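Hypothetical protein Atu3615 (Agrobacterium tumefaciens str. C58, PDB 1ZNP) is of unknown function but belongs to the DUF985 family of the cupin superfamily, whose members share a small beta-barrel domain. Local coordinates at residues R57-V62 against S132-E137; I73-S78 against Q109-L114. All coordinates share one frame; numbering follows the deposited sequence.

Overall arrangement
Both interactions lie within the cupin domain and join strands that are distant in sequence. Interaction 1 pairs strands 56-58 and 133-135 in a small antiparallel sheet of their own; interaction 2 pairs strands 73-78 and 108-113 at one margin of the large mixed sheet. Along the chain interaction 2 is nested inside the loop that interaction 1 closes. Their centres are about 15 Å apart, yet they touch where Val58 CG2 packs on Gln109 NE2 at 4.1 Å, and a backbone hydrogen bond between Gln109 and His56 ties the two sheets together nearby. The small sheet thus sits beside strand 108-113, outermost in the large one within this chain, while interaction 2 also reaches the second subunit.

Interaction 1 of 2, residues R57-V62 against S132-E137; sequences RVTDAV and SFVMAE
Arg57 and Val58 meet Val134 and Phe133 in a short two-stranded antiparallel sheet, which brings the last strand, 133-135, back against strand 56-58 from the middle of the chain. Arg57 and Val134 form the hydrogen-bonded pair: Arg57 N donates to Val134 O at 2.9 Å and Val134 N returns a bond to Arg57 O at 3.2 Å. Val58 and Phe133 follow as a non-hydrogen-bonded pair, after which Thr59 N donates to Ser132 O at 3.1 Å. The same oxygen receives a CA-H...O contact from Val58. On the Arg57 and Val134 face the two side chains run alongside each other in the same direction. CG of Arg57 sits between the backbone N and the carbonyl carbon (chi1 69°), and the chain is extended as far as NE. One face of the guanidinium lies over Val134 CB, offset toward the rim, with NH2 3.8 Å from Val134 CG1. Thr59 CG2 reaches the other methyl, Val134 CG2, at 4.0 Å, and the two side chains cross at about a right angle. Where the chain turns away, Ser132 OG donates to Asp60 OD1 at 2.8 Å, on the syn side and 22° out of the carboxylate plane. Asp60 OD2 makes a salt bridge to Arg37, while on the opposite face of the sheet the Phe133 ring meets that of His56. With Ser132 OG on OD1, which has a further partner outside the two segments, and Arg37 on OD2, the Asp60 carboxylate is probably restrained in its rotation and would be expected to stay charged.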
ATOM      1  N   ARG A  57     -16.259   2.800   6.929  1.00 21.48           N
ATOM      2  CA  ARG A  57     -15.356   3.872   7.298  1.00 21.73           C
ATOM      3  C   ARG A  57     -15.693   4.447   8.672  1.00 21.57           C
ATOM      4  O   ARG A  57     -16.842   4.385   9.127  1.00 19.73           O
ATOM      5  CB  ARG A  57     -15.367   4.987   6.237  1.00 23.09           C
ATOM      6  CG  ARG A  57     -16.647   5.783   6.168  1.00 27.19           C
ATOM      7  CD  ARG A  57     -16.714   6.663   4.920  1.00 29.23           C
ATOM      8  NE  ARG A  57     -18.107   6.995   4.616  1.00 35.25           N
ATOM      9  CZ  ARG A  57     -18.841   7.900   5.266  1.00 34.15           C
ATOM     10  NH1 ARG A  57     -18.336   8.608   6.265  1.00 35.97           N
ATOM     11  NH2 ARG A  57     -20.107   8.070   4.935  1.00 35.43           N
ATOM     12  N   VAL A  58     -14.657   4.963   9.335  1.00 19.73           N
ATOM     13  CA  VAL A  58     -14.781   5.599  10.628  1.00 20.16           C
ATOM     14  C   VAL A  58     -14.678   7.066  10.230  1.00 23.04           C
ATOM     15  O   VAL A  58     -13.611   7.544   9.844  1.00 24.09           O
ATOM     16  CB  VAL A  58     -13.627   5.181  11.550  1.00 19.69           C
ATOM     17  CG1 VAL A  58     -13.805   5.798  12.914  1.00 15.42           C
ATOM     18  CG2 VAL A  58     -13.576   3.654  11.653  1.00 18.64           C
ATOM     19  N   THR A  59     -15.808   7.766  10.311  1.00 23.83           N
ATOM     20  CA  THR A  59     -15.908   9.157   9.880  1.00 25.15           C
ATOM     21  C   THR A  59     -15.013  10.218  10.480  1.00 26.17           C
ATOM     22  O   THR A  59     -14.564  11.112   9.768  1.00 29.08           O
ATOM     23  CB  THR A  59     -17.361   9.689  10.019  1.00 25.74           C
ATOM     24  OG1 THR A  59     -17.713   9.776  11.406  1.00 26.85           O
ATOM     25  CG2 THR A  59     -18.347   8.771   9.302  1.00 22.77           C
ATOM     26  N   ASP A  60     -14.732  10.132  11.773  1.00 25.60           N
ATOM     27  CA  ASP A  60     -13.950  11.176  12.425  1.00 23.86           C
ATOM     28  C   ASP A  60     -12.739  10.737  13.224  1.00 23.18           C
ATOM     29  O   ASP A  60     -12.345  11.398  14.187  1.00 22.72           O
ATOM     30  CB  ASP A  60     -14.880  11.959  13.335  1.00 23.93           C
ATOM     31  CG  ASP A  60     -15.745  11.043  14.201  1.00 24.49           C
ATOM     32  OD1 ASP A  60     -16.903  11.411  14.471  1.00 24.89           O
ATOM     33  OD2 ASP A  60     -15.267   9.965  14.614  1.00 21.89           O
ATOM     34  N   ALA A  61     -12.139   9.626  12.830  1.00 22.04           N
ATOM     35  CA  ALA A  61     -10.978   9.151  13.552  1.00 18.75           C
ATOM     36  C   ALA A  61     -10.141   8.258  12.671  1.00 17.79           C
ATOM     37  O   ALA A  61     -10.663   7.584  11.781  1.00 15.11           O
ATOM     38  CB  ALA A  61     -11.412   8.397  14.793  1.00 15.99           C
ATOM     39  N   VAL A  62      -8.838   8.290  12.937  1.00 16.05           N
ATOM     40  CA  VAL A  62      -7.839   7.500  12.251  1.00 15.98           C
ATOM     41  C   VAL A  62      -7.767   6.112  12.905  1.00 17.41           C
ATOM     42  O   VAL A  62      -7.710   5.983  14.134  1.00 14.64           O
ATOM     43  CB  VAL A  62      -6.450   8.154  12.391  1.00 15.73           C
ATOM     44  CG1 VAL A  62      -5.366   7.218  11.866  1.00 13.73           C
ATOM     45  CG2 VAL A  62      -6.426   9.478  11.655  1.00 17.95           C
ATOM     46  N   SER A 132     -20.131   6.934  14.636  1.00 21.98           N
ATOM     47  CA  SER A 132     -19.188   7.440  13.640  1.00 25.51           C
ATOM     48  C   SER A 132     -18.737   6.279  12.752  1.00 26.62           C
ATOM     49  O   SER A 132     -17.612   6.249  12.247  1.00 27.72           O
ATOM     50  CB  SER A 132     -17.980   8.064  14.334  1.00 25.17           C
ATOM     51  OG  SER A 132     -18.391   9.171  15.110  1.00 28.51           O
ATOM     52  N   PHE A 133     -19.643   5.326  12.582  1.00 26.70           N
ATOM     53  CA  PHE A 133     -19.404   4.131  11.797  1.00 25.13           C
ATOM     54  C   PHE A 133     -20.417   4.098  10.664  1.00 26.18           C
ATOM     55  O   PHE A 133     -21.610   4.297  10.883  1.00 26.08           O
ATOM     56  CB  PHE A 133     -19.598   2.913  12.685  1.00 24.45           C
ATOM     57  CG  PHE A 133     -19.279   1.617  12.017  1.00 25.32           C
ATOM     58  CD1 PHE A 133     -17.956   1.183  11.913  1.00 23.72           C
ATOM     59  CD2 PHE A 133     -20.296   0.821  11.492  1.00 23.92           C
ATOM     60  CE1 PHE A 133     -17.641  -0.024  11.295  1.00 23.90           C
ATOM     61  CE2 PHE A 133     -19.997  -0.391  10.866  1.00 26.29           C
ATOM     62  CZ  PHE A 133     -18.659  -0.817  10.767  1.00 24.72           C
ATOM     63  N   VAL A 134     -19.940   3.857   9.449  1.00 27.94           N
ATOM     64  CA  VAL A 134     -20.818   3.789   8.293  1.00 29.20           C
ATOM     65  C   VAL A 134     -20.316   2.747   7.318  1.00 31.26           C
ATOM     66  O   VAL A 134     -19.119   2.685   7.018  1.00 32.31           O
ATOM     67  CB  VAL A 134     -20.884   5.115   7.535  1.00 28.40           C
ATOM     68  CG1 VAL A 134     -21.881   4.991   6.392  1.00 27.75           C
ATOM     69  CG2 VAL A 134     -21.262   6.235   8.471  1.00 27.79           C
HETATM   70  N   MSE A 135     -21.232   1.938   6.810  1.00 33.96           N
HETATM   71  CA  MSE A 135     -20.873   0.905   5.854  1.00 36.71           C
HETATM   72  C   MSE A 135     -21.426   1.232   4.489  1.00 36.25           C
HETATM   73  O   MSE A 135     -22.357   2.032   4.359  1.00 35.37           O
HETATM   74  CB  MSE A 135     -21.421  -0.440   6.304  1.00 40.26           C
HETATM   75  CG  MSE A 135     -20.779  -0.938   7.562  1.00 47.16           C
HETATM   76 SE   MSE A 135     -21.566  -2.575   8.120  1.00 61.03          SE
HETATM   77  CE  MSE A 135     -20.781  -3.740   6.772  1.00 52.69           C
ATOM     78  N   ALA A 136     -20.841   0.619   3.469  1.00 35.65           N
ATOM     79  CA  ALA A 136     -21.311   0.822   2.108  1.00 35.97           C
ATOM     80  C   ALA A 136     -22.408  -0.204   1.874  1.00 35.92           C
ATOM     81  O   ALA A 136     -22.487  -1.205   2.581  1.00 36.78           O
ATOM     82  CB  ALA A 136     -20.176   0.609   1.124  1.00 35.23           C
ATOM     83  N   GLU A 137     -23.262   0.044   0.894  1.00 36.93           N
ATOM     84  CA  GLU A 137     -24.325  -0.898   0.586  1.00 38.01           C
ATOM     85  C   GLU A 137     -23.612  -2.158   0.119  1.00 38.46           C
ATOM     86  O   GLU A 137     -22.624  -2.077  -0.607  1.00 37.42           O
ATOM     87  CB  GLU A 137     -25.209  -0.338  -0.534  1.00 38.20           C
ATOM     88  CG  GLU A 137     -25.462   1.161  -0.397  1.00 38.51           C
ATOM     89  CD  GLU A 137     -26.195   1.531   0.891  1.00 39.17           C
ATOM     90  OE1 GLU A 137     -25.993   2.667   1.388  1.00 37.90           O
ATOM     91  OE2 GLU A 137     -26.975   0.691   1.397  1.00 38.48           O
TER

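Interaction 2 of 2, residues I73-S78 against Q109-L114; sequences IALHLS and QSAESL
Across strands 73-78 and 108-113, at the margin of the large cupin sheet, a histidine-carboxylate hydrogen bond joins His76 to Glu112. His76 NE2 donates to Glu112 OE1 at 2.6 Å with an almost straight N-H...O angle of 171°. The oxygen lies in the ring plane, but NE2 meets the carboxylate from above its plane, 40° out of it. A bend at chi2 of Glu112 (-107°) swings CD toward the ring, and OE1 also touches Ala74 CB at 3.5 Å. Thr86 bonds the other ring nitrogen, so both are engaged and the imidazole is fixed in rotation. The strand backbones join through Ala74 with Glu112 and His76 with Ser110, each pair hydrogen-bonded in both directions; His76 N to Ser110 O is 2.8 Å. On the other face Ala111 CB touches both Leu75 CD1, at 3.6 Å, and Ile73 CG2, at 4.0 Å. That face is turned to the interior, where Leu75 meets Val101 and Val103 of strand 97-103, Ile73 meets Val120 of strand 117-124, and Gln109 is bonded to Trp65 and Glu63. Strand 85-89 flanks strand 73-78 on its other side, and Arg98 of the second subunit packs against His76.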
ATOM      1  N   ILE A  73      -2.856 -10.151   5.639  1.00 18.73           N
ATOM      2  CA  ILE A  73      -4.150  -9.659   5.214  1.00 17.67           C
ATOM      3  C   ILE A  73      -4.009  -8.682   4.060  1.00 18.65           C
ATOM      4  O   ILE A  73      -2.971  -8.049   3.883  1.00 16.60           O
ATOM      5  CB  ILE A  73      -4.886  -8.943   6.396  1.00 18.51           C
ATOM      6  CG1 ILE A  73      -5.880  -9.903   7.053  1.00 17.44           C
ATOM      7  CG2 ILE A  73      -5.575  -7.659   5.916  1.00 17.79           C
ATOM      8  CD1 ILE A  73      -6.638  -9.298   8.219  1.00 16.12           C
ATOM      9  N   ALA A  74      -5.062  -8.585   3.258  1.00 19.24           N
ATOM     10  CA  ALA A  74      -5.074  -7.631   2.169  1.00 18.84           C
ATOM     11  C   ALA A  74      -6.005  -6.527   2.677  1.00 20.46           C
ATOM     12  O   ALA A  74      -7.202  -6.752   2.891  1.00 18.32           O
ATOM     13  CB  ALA A  74      -5.619  -8.258   0.932  1.00 17.78           C
ATOM     14  N   LEU A  75      -5.430  -5.350   2.910  1.00 19.98           N
ATOM     15  CA  LEU A  75      -6.171  -4.194   3.401  1.00 19.11           C
ATOM     16  C   LEU A  75      -6.335  -3.217   2.242  1.00 19.71           C
ATOM     17  O   LEU A  75      -5.355  -2.811   1.618  1.00 20.40           O
ATOM     18  CB  LEU A  75      -5.409  -3.539   4.552  1.00 17.34           C
ATOM     19  CG  LEU A  75      -6.152  -2.470   5.347  1.00 19.19           C
ATOM     20  CD1 LEU A  75      -7.368  -3.056   6.009  1.00 20.35           C
ATOM     21  CD2 LEU A  75      -5.234  -1.910   6.404  1.00 22.30           C
ATOM     22  N   HIS A  76      -7.581  -2.857   1.954  1.00 20.09           N
ATOM     23  CA  HIS A  76      -7.900  -1.955   0.857  1.00 18.57           C
ATOM     24  C   HIS A  76      -8.391  -0.617   1.382  1.00 18.33           C
ATOM     25  O   HIS A  76      -9.281  -0.571   2.229  1.00 19.16           O
ATOM     26  CB  HIS A  76      -8.970  -2.598  -0.018  1.00 18.12           C
ATOM     27  CG  HIS A  76      -8.670  -4.021  -0.389  1.00 22.81           C
ATOM     28  ND1 HIS A  76      -7.684  -4.370  -1.290  1.00 22.51           N
ATOM     29  CD2 HIS A  76      -9.216  -5.185   0.039  1.00 21.03           C
ATOM     30  CE1 HIS A  76      -7.638  -5.686  -1.401  1.00 20.16           C
ATOM     31  NE2 HIS A  76      -8.555  -6.204  -0.608  1.00 20.04           N
ATOM     32  N   LEU A  77      -7.804   0.468   0.882  1.00 18.63           N
ATOM     33  CA  LEU A  77      -8.182   1.810   1.299  1.00 19.16           C
ATOM     34  C   LEU A  77      -8.627   2.656   0.116  1.00 20.16           C
ATOM     35  O   LEU A  77      -8.032   2.602  -0.960  1.00 19.74           O
ATOM     36  CB  LEU A  77      -7.009   2.526   1.978  1.00 18.69           C
ATOM     37  CG  LEU A  77      -6.261   1.846   3.121  1.00 18.60           C
ATOM     38  CD1 LEU A  77      -5.526   2.927   3.921  1.00 14.76           C
ATOM     39  CD2 LEU A  77      -7.239   1.077   4.018  1.00 18.12           C
ATOM     40  N   SER A  78      -9.668   3.450   0.332  1.00 20.56           N
ATOM     41  CA  SER A  78     -10.194   4.330  -0.697  1.00 21.10           C
ATOM     42  C   SER A  78     -10.674   5.596  -0.018  1.00 22.54           C
ATOM     43  O   SER A  78     -11.763   5.628   0.562  1.00 23.35           O
ATOM     44  CB  SER A  78     -11.346   3.657  -1.434  1.00 19.45           C
ATOM     45  OG  SER A  78     -11.832   4.515  -2.452  1.00 23.64           O
ATOM     46  N   GLN A 109     -12.603   1.525   3.881  1.00 21.14           N
ATOM     47  CA  GLN A 109     -11.705   0.408   4.133  1.00 22.14           C
ATOM     48  C   GLN A 109     -12.380  -0.959   4.165  1.00 21.99           C
ATOM     49  O   GLN A 109     -13.510  -1.098   4.620  1.00 23.54           O
ATOM     50  CB  GLN A 109     -10.963   0.630   5.451  1.00 22.90           C
ATOM     51  CG  GLN A 109     -11.868   0.715   6.661  1.00 27.41           C
ATOM     52  CD  GLN A 109     -11.094   0.822   7.959  1.00 30.11           C
ATOM     53  OE1 GLN A 109     -10.246  -0.024   8.262  1.00 31.87           O
ATOM     54  NE2 GLN A 109     -11.384   1.859   8.739  1.00 31.01           N
ATOM     55  N   SER A 110     -11.671  -1.969   3.663  1.00 21.53           N
ATOM     56  CA  SER A 110     -12.170  -3.343   3.650  1.00 19.84           C
ATOM     57  C   SER A 110     -10.954  -4.251   3.684  1.00 19.92           C
ATOM     58  O   SER A 110      -9.863  -3.841   3.300  1.00 20.05           O
ATOM     59  CB  SER A 110     -13.000  -3.626   2.394  1.00 19.86           C
ATOM     60  OG  SER A 110     -12.239  -3.451   1.221  1.00 19.63           O
ATOM     61  N   ALA A 111     -11.132  -5.478   4.153  1.00 16.91           N
ATOM     62  CA  ALA A 111     -10.015  -6.388   4.238  1.00 18.50           C
ATOM     63  C   ALA A 111     -10.442  -7.845   4.158  1.00 19.92           C
ATOM     64  O   ALA A 111     -11.619  -8.173   4.250  1.00 22.44           O
ATOM     65  CB  ALA A 111      -9.255  -6.135   5.535  1.00 14.36           C
ATOM     66  N   GLU A 112      -9.466  -8.720   3.965  1.00 21.76           N
ATOM     67  CA  GLU A 112      -9.718 -10.146   3.893  1.00 26.08           C
ATOM     68  C   GLU A 112      -8.436 -10.874   4.277  1.00 26.17           C
ATOM     69  O   GLU A 112      -7.333 -10.385   4.026  1.00 28.57           O
ATOM     70  CB  GLU A 112     -10.159 -10.550   2.479  1.00 26.52           C
ATOM     71  CG  GLU A 112      -9.156 -10.199   1.408  1.00 33.32           C
ATOM     72  CD  GLU A 112      -9.573  -9.011   0.531  1.00 37.57           C
ATOM     73  OE1 GLU A 112      -8.838  -8.736  -0.452  1.00 39.50           O
ATOM     74  OE2 GLU A 112     -10.616  -8.366   0.811  1.00 33.51           O
ATOM     75  N   SER A 113      -8.590 -12.025   4.915  1.00 24.36           N
ATOM     76  CA  SER A 113      -7.448 -12.830   5.319  1.00 25.59           C
ATOM     77  C   SER A 113      -6.950 -13.578   4.084  1.00 25.50           C
ATOM     78  O   SER A 113      -7.745 -13.957   3.226  1.00 26.16           O
ATOM     79  CB  SER A 113      -7.871 -13.832   6.402  1.00 25.62           C
ATOM     80  OG  SER A 113      -6.792 -14.666   6.776  1.00 27.37           O
ATOM     81  N   LEU A 114      -5.643 -13.788   3.988  1.00 25.21           N
ATOM     82  CA  LEU A 114      -5.087 -14.495   2.844  1.00 25.63           C
ATOM     83  C   LEU A 114      -4.814 -15.959   3.163  1.00 26.20           C
ATOM     84  O   LEU A 114      -4.192 -16.672   2.381  1.00 29.85           O
ATOM     85  CB  LEU A 114      -3.807 -13.805   2.375  1.00 23.86           C
ATOM     86  CG  LEU A 114      -4.025 -12.334   2.023  1.00 24.91           C
ATOM     87  CD1 LEU A 114      -2.729 -11.707   1.555  1.00 24.72           C
ATOM     88  CD2 LEU A 114      -5.079 -12.217   0.941  1.00 23.97           C
TER